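PDB 5FJQ: carbohydrate binding protein, putative, cpb33A from Cellvibrio japonicus, which probably cleaves chitin oxidatively as a copper-dependent lytic polysaccharide monooxygenase, this chain being the catalytic domain of a longer protein. Local coordinates for residues 41-53 against 160-173. Residues are numbered along the deposited sequence; the frame is centred on the assembly and turned at random.
Sequences PQEVAVGGVRDNH and QRDWDRDAAEGFYQ
Val46 and Gly170 exchange two backbone hydrogen bonds, Val46 N to Gly170 O (2.8 Å) and Gly170 N to Val46 O (2.9 Å), which identifies them as the hydrogen-bonded pair of an antiparallel ladder; Tyr172 N to Val44 O extends it. Strand 45-47 thus lies along strand 169-178 of the mixed sheet.

Beyond the ladder, the Gln160 amide bonds to the backbone of 49-51 at both its ends. CG lies anti to the backbone N (chi1 175°) and the chain bends at chi2, which brings OE1 to Asp51 N at 2.7 Å, the donor standing well above the carbonyl plane. NE2 points one N-H at Val49 O (3.0 Å) and the other at Arg161 O, nearly straight at 174°, so both N-H groups are used and the rotation of the amide is fixed.

Tyr172 OH and His53 ND1 share a hydrogen bond of 2.8 Å, at the edge of the imidazole; His53 NE2 is bonded to Tyr104 OH, so both ring nitrogens have partners. Trp163 presents one face to Arg50, whose CD sits 3.6 Å from the five-membered ring centroid, a CH-pi contact. Ala45 CB touches Phe171 CE1 at 3.6 Å, and the Phe171 side chain borders the copper held by His1 and His100. The buried Gln160 amide and His53 ring therefore have their polar atoms paired, and the amide ties the turn 49-51 to the end of strand 152-161.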
ATOM      1  N   PRO A  41      10.410  -0.371   4.659  1.00 18.41           N
ATOM      2  CA  PRO A  41       9.195  -0.502   3.840  1.00 17.31           C
ATOM      3  C   PRO A  41       8.393  -1.798   4.075  1.00 18.19           C
ATOM      4  O   PRO A  41       7.155  -1.811   3.874  1.00 17.40           O
ATOM      5  CB  PRO A  41       9.753  -0.457   2.420  1.00 17.80           C
ATOM      6  CG  PRO A  41      11.169  -0.967   2.547  1.00 16.43           C
ATOM      7  CD  PRO A  41      11.610  -0.249   3.820  1.00 17.50           C
ATOM      8  N   GLN A  42       9.077  -2.824   4.565  1.00 16.40           N
ATOM      9  CA  GLN A  42       8.525  -4.168   4.845  1.00 18.12           C
ATOM     10  C   GLN A  42       7.697  -4.259   6.153  1.00 19.91           C
ATOM     11  O   GLN A  42       7.080  -5.300   6.464  1.00 21.34           O
ATOM     12  CB  GLN A  42       9.670  -5.197   4.866  1.00 16.96           C
ATOM     13  CG  GLN A  42      10.583  -5.129   6.085  1.00 18.46           C
ATOM     14  CD  GLN A  42      11.728  -4.095   5.941  1.00 19.16           C
ATOM     15  OE1 GLN A  42      11.676  -3.160   5.105  1.00 17.70           O
ATOM     16  NE2 GLN A  42      12.789  -4.282   6.734  1.00 19.91           N
ATOM     17  N   GLU A  43       7.713  -3.152   6.900  1.00 21.08           N
ATOM     18  CA  GLU A  43       7.196  -3.050   8.213  1.00 20.60           C
ATOM     19  C   GLU A  43       6.027  -2.068   8.356  1.00 18.25           C
ATOM     20  O   GLU A  43       5.902  -1.415   9.392  1.00 19.90           O
ATOM     21  CB  GLU A  43       8.322  -2.483   9.005  1.00 24.52           C
ATOM     22  CG  GLU A  43       8.425  -2.953  10.383  1.00 28.91           C
ATOM     23  CD  GLU A  43       9.857  -2.817  10.824  1.00 36.07           C
ATOM     24  OE1 GLU A  43      10.680  -3.681  10.395  1.00 43.30           O
ATOM     25  OE2 GLU A  43      10.155  -1.830  11.528  1.00 32.75           O
ATOM     26  N   VAL A  44       5.208  -1.895   7.337  1.00 16.69           N
ATOM     27  CA  VAL A  44       4.092  -0.984   7.492  1.00 17.08           C
ATOM     28  C   VAL A  44       3.030  -1.905   8.060  1.00 17.30           C
ATOM     29  O   VAL A  44       2.180  -2.459   7.327  1.00 19.07           O
ATOM     30  CB  VAL A  44       3.725  -0.257   6.146  1.00 13.84           C
ATOM     31  CG1 VAL A  44       2.563   0.680   6.291  1.00 14.24           C
ATOM     32  CG2 VAL A  44       4.904   0.512   5.560  1.00 13.93           C
ATOM     33  N   ALA A  45       3.097  -2.097   9.384  1.00 17.97           N
ATOM     34  CA  ALA A  45       2.566  -3.322  10.027  1.00 17.53           C
ATOM     35  C   ALA A  45       1.660  -3.000  11.177  1.00 15.85           C
ATOM     36  O   ALA A  45       1.879  -2.008  11.859  1.00 18.75           O
ATOM     37  CB  ALA A  45       3.698  -4.226  10.528  1.00 15.86           C
ATOM     38  N   VAL A  46       0.686  -3.859  11.439  1.00 16.06           N
ATOM     39  CA  VAL A  46      -0.135  -3.723  12.656  1.00 14.39           C
ATOM     40  C   VAL A  46      -0.195  -5.073  13.313  1.00 14.90           C
ATOM     41  O   VAL A  46      -0.663  -6.023  12.704  1.00 15.09           O
ATOM     42  CB  VAL A  46      -1.550  -3.190  12.368  1.00 14.17           C
ATOM     43  CG1 VAL A  46      -2.398  -3.159  13.605  1.00 14.83           C
ATOM     44  CG2 VAL A  46      -1.543  -1.754  11.846  1.00 14.91           C
ATOM     45  N   GLY A  47       0.262  -5.187  14.559  1.00 14.18           N
ATOM     46  CA  GLY A  47       0.157  -6.464  15.276  1.00 15.91           C
ATOM     47  C   GLY A  47      -1.251  -6.682  15.847  1.00 17.88           C
ATOM     48  O   GLY A  47      -1.932  -5.738  16.199  1.00 18.62           O
ATOM     49  N   GLY A  48      -1.681  -7.933  15.921  1.00 20.17           N
ATOM     50  CA  GLY A  48      -2.963  -8.316  16.492  1.00 20.35           C
ATOM     51  C   GLY A  48      -4.151  -8.291  15.548  1.00 24.13           C
ATOM     52  O   GLY A  48      -5.265  -8.592  15.976  1.00 25.46           O
ATOM     53  N   VAL A  49      -3.950  -7.929  14.284  1.00 22.06           N
ATOM     54  CA  VAL A  49      -5.101  -7.699  13.403  1.00 22.19           C
ATOM     55  C   VAL A  49      -5.611  -9.023  12.847  1.00 19.73           C
ATOM     56  O   VAL A  49      -4.835  -9.879  12.461  1.00 18.77           O
ATOM     57  CB  VAL A  49      -4.804  -6.722  12.263  1.00 20.34           C
ATOM     58  CG1 VAL A  49      -6.093  -6.333  11.554  1.00 21.77           C
ATOM     59  CG2 VAL A  49      -4.157  -5.448  12.764  1.00 22.70           C
ATOM     60  N   ARG A  50      -6.936  -9.206  12.868  1.00 18.59           N
ATOM     61  CA  ARG A  50      -7.580 -10.441  12.422  1.00 16.89           C
ATOM     62  C   ARG A  50      -8.748 -10.049  11.501  1.00 17.06           C
ATOM     63  O   ARG A  50      -9.933  -9.970  11.960  1.00 14.98           O
ATOM     64  CB  ARG A  50      -8.039 -11.288  13.625  1.00 17.57           C
ATOM     65  CG  ARG A  50      -6.931 -11.642  14.651  1.00 18.41           C
ATOM     66  CD  ARG A  50      -7.278 -12.836  15.507  1.00 18.07           C
ATOM     67  NE  ARG A  50      -8.222 -12.427  16.542  1.00 17.29           N
ATOM     68  CZ  ARG A  50      -9.545 -12.541  16.454  1.00 18.63           C
ATOM     69  NH1 ARG A  50     -10.152 -13.092  15.384  1.00 17.44           N
ATOM     70  NH2 ARG A  50     -10.290 -12.123  17.474  1.00 18.12           N
ATOM     71  N   ASP A  51      -8.397  -9.645  10.272  1.00 16.33           N
ATOM     72  CA  ASP A  51      -9.353  -9.210   9.241  1.00 17.45           C
ATOM     73  C   ASP A  51     -10.299  -8.044   9.709  1.00 19.40           C
ATOM     74  O   ASP A  51     -11.508  -8.016   9.425  1.00 16.22           O
ATOM     75  CB  ASP A  51     -10.092 -10.486   8.802  1.00 18.07           C
ATOM     76  CG  ASP A  51     -11.027 -10.258   7.662  1.00 19.50           C
ATOM     77  OD1 ASP A  51     -10.651  -9.556   6.709  1.00 17.52           O
ATOM     78  OD2 ASP A  51     -12.150 -10.756   7.787  1.00 22.66           O
ATOM     79  N   ASN A  52      -9.748  -7.156  10.569  1.00 18.39           N
ATOM     80  CA  ASN A  52     -10.516  -6.051  11.134  1.00 20.02           C
ATOM     81  C   ASN A  52      -9.647  -4.801  11.140  1.00 18.79           C
ATOM     82  O   ASN A  52      -9.456  -4.136  12.175  1.00 16.77           O
ATOM     83  CB  ASN A  52     -10.982  -6.396  12.538  1.00 18.86           C
ATOM     84  CG  ASN A  52      -9.883  -7.011  13.380  1.00 21.49           C
ATOM     85  OD1 ASN A  52      -8.708  -7.127  12.926  1.00 19.32           O
ATOM     86  ND2 ASN A  52     -10.247  -7.448  14.584  1.00 15.38           N
ATOM     87  N   HIS A  53      -9.047  -4.553   9.984  1.00 21.51           N
ATOM     88  CA  HIS A  53      -8.030  -3.518   9.799  1.00 20.65           C
ATOM     89  C   HIS A  53      -8.525  -2.142  10.121  1.00 18.42           C
ATOM     90  O   HIS A  53      -7.753  -1.280  10.562  1.00 19.20           O
ATOM     91  CB  HIS A  53      -7.569  -3.507   8.325  1.00 20.81           C
ATOM     92  CG  HIS A  53      -7.358  -4.852   7.757  1.00 24.16           C
ATOM     93  ND1 HIS A  53      -6.245  -5.613   8.046  1.00 24.02           N
ATOM     94  CD2 HIS A  53      -8.096  -5.572   6.877  1.00 25.99           C
ATOM     95  CE1 HIS A  53      -6.333  -6.761   7.403  1.00 27.83           C
ATOM     96  NE2 HIS A  53      -7.427  -6.751   6.663  1.00 26.28           N
ATOM     97  N   GLN A 160      -2.843 -10.036   5.031  1.00 17.23           N
ATOM     98  CA  GLN A 160      -3.333 -10.580   6.300  1.00 18.64           C
ATOM     99  C   GLN A 160      -2.594 -11.938   6.538  1.00 17.48           C
ATOM    100  O   GLN A 160      -2.766 -12.905   5.779  1.00 16.91           O
ATOM    101  CB  GLN A 160      -4.908 -10.701   6.348  1.00 17.50           C
ATOM    102  CG  GLN A 160      -5.483 -11.368   7.611  1.00 18.23           C
ATOM    103  CD  GLN A 160      -5.332 -10.549   8.858  1.00 18.86           C
ATOM    104  OE1 GLN A 160      -6.018  -9.502   9.049  1.00 17.38           O
ATOM    105  NE2 GLN A 160      -4.502 -11.043   9.766  1.00 16.61           N
ATOM    106  N   ARG A 161      -1.721 -11.914   7.556  1.00 18.66           N
ATOM    107  CA  ARG A 161      -0.984 -13.070   8.082  1.00 19.89           C
ATOM    108  C   ARG A 161      -2.026 -14.017   8.719  1.00 22.95           C
ATOM    109  O   ARG A 161      -2.996 -13.558   9.362  1.00 22.43           O
ATOM    110  CB  ARG A 161       0.065 -12.591   9.102  1.00 21.45           C
ATOM    111  CG  ARG A 161       0.871 -13.698   9.787  1.00 22.77           C
ATOM    112  CD  ARG A 161       2.046 -13.096  10.531  1.00 21.47           C
ATOM    113  NE  ARG A 161       2.947 -14.124  11.066  1.00 23.60           N
ATOM    114  CZ  ARG A 161       3.846 -13.882  12.025  1.00 23.22           C
ATOM    115  NH1 ARG A 161       3.947 -12.649  12.503  1.00 23.28           N
ATOM    116  NH2 ARG A 161       4.631 -14.845  12.507  1.00 20.38           N
ATOM    117  N   ASP A 162      -1.867 -15.325   8.521  1.00 23.65           N
ATOM    118  CA  ASP A 162      -2.903 -16.274   8.952  1.00 24.51           C
ATOM    119  C   ASP A 162      -2.879 -16.512  10.454  1.00 23.78           C
ATOM    120  O   ASP A 162      -1.993 -17.212  10.939  1.00 22.44           O
ATOM    121  CB  ASP A 162      -2.719 -17.596   8.233  1.00 23.75           C
ATOM    122  CG  ASP A 162      -3.902 -18.490   8.409  1.00 24.83           C
ATOM    123  OD1 ASP A 162      -4.466 -18.538   9.497  1.00 25.20           O
ATOM    124  OD2 ASP A 162      -4.283 -19.115   7.427  1.00 23.60           O
ATOM    125  N   TRP A 163      -3.853 -15.949  11.198  1.00 23.94           N
ATOM    126  CA  TRP A 163      -3.721 -15.986  12.647  1.00 22.02           C
ATOM    127  C   TRP A 163      -4.090 -17.374  13.210  1.00 22.80           C
ATOM    128  O   TRP A 163      -3.796 -17.672  14.375  1.00 23.69           O
ATOM    129  CB  TRP A 163      -4.560 -14.902  13.328  1.00 22.57           C
ATOM    130  CG  TRP A 163      -5.979 -15.125  13.109  1.00 24.28           C
ATOM    131  CD1 TRP A 163      -6.820 -15.924  13.842  1.00 23.59           C
ATOM    132  CD2 TRP A 163      -6.758 -14.597  12.025  1.00 25.37           C
ATOM    133  NE1 TRP A 163      -8.096 -15.916  13.290  1.00 24.81           N
ATOM    134  CE2 TRP A 163      -8.089 -15.108  12.177  1.00 27.19           C
ATOM    135  CE3 TRP A 163      -6.469 -13.739  10.936  1.00 23.15           C
ATOM    136  CZ2 TRP A 163      -9.123 -14.765  11.295  1.00 27.92           C
ATOM    137  CZ3 TRP A 163      -7.484 -13.405  10.062  1.00 24.08           C
ATOM    138  CH2 TRP A 163      -8.811 -13.909  10.245  1.00 25.45           C
ATOM    139  N   ASP A 164      -4.764 -18.198  12.421  1.00 22.38           N
ATOM    140  CA  ASP A 164      -5.072 -19.571  12.869  1.00 23.46           C
ATOM    141  C   ASP A 164      -3.873 -20.456  12.721  1.00 25.53           C
ATOM    142  O   ASP A 164      -3.740 -21.449  13.445  1.00 29.73           O
ATOM    143  CB  ASP A 164      -6.189 -20.169  12.049  1.00 26.77           C
ATOM    144  CG  ASP A 164      -7.530 -19.615  12.434  1.00 32.25           C
ATOM    145  OD1 ASP A 164      -7.813 -19.567  13.660  1.00 31.88           O
ATOM    146  OD2 ASP A 164      -8.256 -19.197  11.510  1.00 33.21           O
ATOM    147  N   ARG A 165      -2.982 -20.101  11.805  1.00 23.67           N
ATOM    148  CA  ARG A 165      -1.928 -21.023  11.461  1.00 24.27           C
ATOM    149  C   ARG A 165      -0.597 -20.509  11.948  1.00 26.69           C
ATOM    150  O   ARG A 165       0.431 -21.158  11.747  1.00 31.59           O
ATOM    151  CB  ARG A 165      -1.925 -21.291   9.924  1.00 25.91           C
ATOM    152  CG  ARG A 165      -3.148 -22.074   9.415  1.00 25.96           C
ATOM    153  CD  ARG A 165      -2.990 -22.662   8.033  1.00 30.39           C
ATOM    154  NE  ARG A 165      -3.235 -21.669   6.975  1.00 36.13           N
ATOM    155  CZ  ARG A 165      -2.370 -21.323   6.006  1.00 36.03           C
ATOM    156  NH1 ARG A 165      -1.173 -21.916   5.956  1.00 32.12           N
ATOM    157  NH2 ARG A 165      -2.707 -20.385   5.101  1.00 27.68           N
ATOM    158  N   ASP A 166      -0.587 -19.315  12.528  1.00 27.61           N
ATOM    159  CA  ASP A 166       0.660 -18.567  12.588  1.00 27.67           C
ATOM    160  C   ASP A 166       0.621 -17.429  13.576  1.00 26.97           C
ATOM    161  O   ASP A 166       1.018 -17.641  14.711  1.00 29.28           O
ATOM    162  CB  ASP A 166       1.109 -18.126  11.153  1.00 25.31           C
ATOM    163  CG  ASP A 166       2.472 -17.471  11.125  1.00 27.17           C
ATOM    164  OD1 ASP A 166       3.107 -17.239  12.199  1.00 24.46           O
ATOM    165  OD2 ASP A 166       2.917 -17.151   9.999  1.00 25.77           O
ATOM    166  N   ALA A 167       0.194 -16.228  13.158  1.00 24.80           N
ATOM    167  CA  ALA A 167       0.060 -15.066  14.035  1.00 24.75           C
ATOM    168  C   ALA A 167      -0.812 -14.020  13.334  1.00 23.85           C
ATOM    169  O   ALA A 167      -0.927 -14.017  12.081  1.00 20.90           O
ATOM    170  CB  ALA A 167       1.414 -14.457  14.392  1.00 24.83           C
ATOM    171  N   ALA A 168      -1.433 -13.169  14.153  1.00 20.81           N
ATOM    172  CA  ALA A 168      -2.309 -12.094  13.699  1.00 18.76           C
ATOM    173  C   ALA A 168      -1.425 -10.890  13.403  1.00 17.28           C
ATOM    174  O   ALA A 168      -0.682 -10.433  14.241  1.00 18.16           O
ATOM    175  CB  ALA A 168      -3.338 -11.751  14.767  1.00 20.27           C
ATOM    176  N   GLU A 169      -1.441 -10.400  12.199  1.00 18.84           N
ATOM    177  CA  GLU A 169      -0.651  -9.222  11.864  1.00 17.76           C
ATOM    178  C   GLU A 169      -1.089  -8.826  10.474  1.00 16.17           C
ATOM    179  O   GLU A 169      -1.532  -9.689   9.651  1.00 15.14           O
ATOM    180  CB  GLU A 169       0.871  -9.505  11.915  1.00 18.75           C
ATOM    181  CG  GLU A 169       1.760  -8.276  11.916  1.00 19.06           C
ATOM    182  CD  GLU A 169       3.256  -8.645  11.994  1.00 22.70           C
ATOM    183  OE1 GLU A 169       3.584  -9.773  11.628  1.00 21.76           O
ATOM    184  OE2 GLU A 169       4.099  -7.841  12.478  1.00 26.39           O
ATOM    185  N   GLY A 170      -1.014  -7.517  10.227  1.00 16.35           N
ATOM    186  CA  GLY A 170      -1.426  -6.912   8.952  1.00 15.56           C
ATOM    187  C   GLY A 170      -0.255  -6.110   8.393  1.00 14.35           C
ATOM    188  O   GLY A 170       0.499  -5.477   9.179  1.00 12.53           O
ATOM    189  N   PHE A 171      -0.066  -6.176   7.069  1.00 13.75           N
ATOM    190  CA  PHE A 171       0.834  -5.271   6.334  1.00 14.25           C
ATOM    191  C   PHE A 171       0.092  -4.487   5.240  1.00 14.55           C
ATOM    192  O   PHE A 171      -0.764  -5.050   4.490  1.00 11.93           O
ATOM    193  CB  PHE A 171       2.030  -6.064   5.696  1.00 15.47           C
ATOM    194  CG  PHE A 171       2.773  -6.870   6.680  1.00 16.20           C
ATOM    195  CD1 PHE A 171       3.826  -6.276   7.440  1.00 17.46           C
ATOM    196  CD2 PHE A 171       2.361  -8.157   6.984  1.00 17.13           C
ATOM    197  CE1 PHE A 171       4.487  -7.005   8.434  1.00 17.73           C
ATOM    198  CE2 PHE A 171       3.003  -8.885   8.005  1.00 18.81           C
ATOM    199  CZ  PHE A 171       4.077  -8.320   8.718  1.00 16.39           C
ATOM    200  N   TYR A 172       0.452  -3.204   5.125  1.00 15.73           N
ATOM    201  CA  TYR A 172      -0.355  -2.265   4.365  1.00 16.81           C
ATOM    202  C   TYR A 172       0.441  -1.446   3.370  1.00 18.76           C
ATOM    203  O   TYR A 172       1.390  -0.765   3.765  1.00 21.32           O
ATOM    204  CB  TYR A 172      -1.200  -1.368   5.296  1.00 16.13           C
ATOM    205  CG  TYR A 172      -1.937  -2.182   6.317  1.00 19.34           C
ATOM    206  CD1 TYR A 172      -1.339  -2.512   7.559  1.00 17.69           C
ATOM    207  CD2 TYR A 172      -3.244  -2.598   6.076  1.00 18.19           C
ATOM    208  CE1 TYR A 172      -2.017  -3.294   8.473  1.00 16.61           C
ATOM    209  CE2 TYR A 172      -3.940  -3.359   7.015  1.00 18.48           C
ATOM    210  CZ  TYR A 172      -3.306  -3.692   8.215  1.00 17.38           C
ATOM    211  OH  TYR A 172      -3.953  -4.457   9.123  1.00 17.90           O
ATOM    212  N   GLN A 173       0.042  -1.509   2.090  1.00 15.14           N
ATOM    213  CA  GLN A 173       0.739  -0.782   1.073  1.00 16.60           C
ATOM    214  C   GLN A 173      -0.113  -0.026   0.110  1.00 17.04           C
ATOM    215  O   GLN A 173      -0.765  -0.644  -0.762  1.00 17.34           O
ATOM    216  CB  GLN A 173       1.586  -1.730   0.195  1.00 16.52           C
ATOM    217  CG  GLN A 173       2.617  -2.552   0.915  1.00 15.71           C
ATOM    218  CD  GLN A 173       3.884  -1.781   1.029  1.00 16.63           C
ATOM    219  OE1 GLN A 173       4.519  -1.534   0.042  1.00 15.79           O
ATOM    220  NE2 GLN A 173       4.235  -1.333   2.255  1.00 15.72           N
TER